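Local coordinates for protein phosphatidylinositide phosphatase SAC2 (Homo sapiens, PDB 4XUU) that removes the 4-phosphate from phosphoinositides, chiefly phosphatidylinositol 4-phosphate, as a homodimeric enzyme of endocytic recycling, the hSac2 domain being the part present here, at residues L52-S56 and A57-A61. Sequence-based numbering, arbitrary orientation.
Sequences LLSNS and AYYVA
Leu52 and Tyr59 form an antiparallel hydrogen-bonded pair in the beta hairpin of strands 48-54 and 57-63, part of the sheet of the hSac2 domain, a pleckstrin-homology type of fold. The pairing rests on two backbone bonds: Leu52 N to Tyr59 O at 2.9 Å and Tyr59 N to Leu52 O at 2.8 Å. Beyond them, Ser54 N donates to Ala57 O at 2.8 Å, and Asn55 and Ser56 make the turn.

The Tyr59 side chain can be followed outward along this hairpin. Its CB packs on Leu52 CB at 3.9 Å. With CG beside the backbone N (chi1 -61°), the ring runs back toward the turn, bringing CD1 3.9 Å from Leu52 O, which lies in plane at the ring edge. Farther out, CE1 passes Ser54 OG at 4.2 Å. The tip, OH, is hydrogen-bonded to Glu24 OE1, the same oxygen that bonds Ser54 OG, so one carboxylate oxygen joins both hydroxyls. Tyr73, Leu20 and Pro21 also touch the Tyr59 side chain.

On the sheet face of Leu53 and Tyr58, Leu53 CD1 comes alongside Tyr58 CB, while helix 129-145 packs on Leu53 through Met138, Leu139 and Thr142.

The turn is organised by Ser54, whose OG accepts from two backbone amides. An alanine here would remove that hydroxyl and would probably leave the Ser56 and Ala57 amides without this acceptor, and Glu24 without one of its two hydroxyl partners. The two bonds differ in straightness: Ala57 N reaches Ser54 OG over 3.0 Å at a bent 136°, whereas the ST-turn bond from Ser56 N to Ser54 OG spans 3.1 Å at 165°.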
# COMPACT_ATOMS: atom_id res chain seq x y z
N LEU A 52 -14.53 17.14 1.96
CA LEU A 52 -15.07 16.68 3.24
C LEU A 52 -15.82 15.37 3.05
O LEU A 52 -16.46 15.14 2.03
CB LEU A 52 -16.01 17.73 3.86
CG LEU A 52 -15.51 19.17 4.03
CD1 LEU A 52 -16.66 20.08 4.47
CD2 LEU A 52 -14.33 19.28 4.99
N LEU A 53 -15.75 14.52 4.06
CA LEU A 53 -16.46 13.26 4.00
C LEU A 53 -17.40 13.10 5.20
O LEU A 53 -16.96 13.12 6.36
CB LEU A 53 -15.47 12.08 3.90
CG LEU A 53 -16.04 10.66 3.93
CD1 LEU A 53 -16.97 10.39 2.73
CD2 LEU A 53 -14.92 9.62 4.01
N SER A 54 -18.68 12.95 4.92
CA SER A 54 -19.64 12.55 5.94
C SER A 54 -19.99 11.07 5.77
O SER A 54 -19.46 10.40 4.88
CB SER A 54 -20.91 13.42 5.90
OG SER A 54 -21.84 12.91 4.97
N ASN A 55 -20.88 10.58 6.62
CA ASN A 55 -21.33 9.19 6.56
C ASN A 55 -22.15 8.87 5.31
O ASN A 55 -22.30 7.70 4.95
CB ASN A 55 -22.12 8.84 7.82
CG ASN A 55 -23.46 9.54 7.89
OD1 ASN A 55 -24.51 8.92 7.73
ND2 ASN A 55 -23.44 10.85 8.11
N SER A 56 -22.66 9.90 4.64
CA SER A 56 -23.56 9.71 3.52
C SER A 56 -23.22 10.52 2.27
O SER A 56 -23.81 10.31 1.21
CB SER A 56 -24.98 10.03 3.95
OG SER A 56 -25.13 11.41 4.19
N ALA A 57 -22.28 11.45 2.39
CA ALA A 57 -21.94 12.35 1.30
C ALA A 57 -20.50 12.83 1.37
O ALA A 57 -19.87 12.78 2.43
CB ALA A 57 -22.87 13.55 1.30
N TYR A 58 -19.97 13.27 0.24
CA TYR A 58 -18.70 13.99 0.24
C TYR A 58 -18.92 15.37 -0.36
O TYR A 58 -19.86 15.59 -1.13
CB TYR A 58 -17.60 13.20 -0.48
CG TYR A 58 -17.77 13.04 -1.98
CD1 TYR A 58 -18.77 12.21 -2.50
CD2 TYR A 58 -16.93 13.71 -2.87
CE1 TYR A 58 -18.93 12.05 -3.87
CE2 TYR A 58 -17.08 13.56 -4.24
CZ TYR A 58 -18.08 12.73 -4.74
OH TYR A 58 -18.25 12.57 -6.09
N TYR A 59 -18.06 16.31 0.04
CA TYR A 59 -18.21 17.72 -0.30
C TYR A 59 -16.94 18.22 -0.96
O TYR A 59 -15.83 18.00 -0.44
CB TYR A 59 -18.48 18.54 0.97
CG TYR A 59 -19.75 18.15 1.69
CD1 TYR A 59 -19.82 16.98 2.45
CD2 TYR A 59 -20.89 18.94 1.60
CE1 TYR A 59 -21.00 16.61 3.10
CE2 TYR A 59 -22.05 18.60 2.25
CZ TYR A 59 -22.11 17.43 3.00
OH TYR A 59 -23.29 17.10 3.63
N VAL A 60 -17.09 18.86 -2.11
CA VAL A 60 -15.95 19.41 -2.84
C VAL A 60 -16.12 20.92 -3.02
O VAL A 60 -17.10 21.38 -3.61
CB VAL A 60 -15.74 18.73 -4.21
CG1 VAL A 60 -14.43 19.18 -4.82
CG2 VAL A 60 -15.76 17.21 -4.08
N ALA A 61 -15.15 21.67 -2.51
CA ALA A 61 -15.16 23.12 -2.59
C ALA A 61 -13.88 23.63 -3.24
O ALA A 61 -12.78 23.37 -2.74
CB ALA A 61 -15.34 23.73 -1.21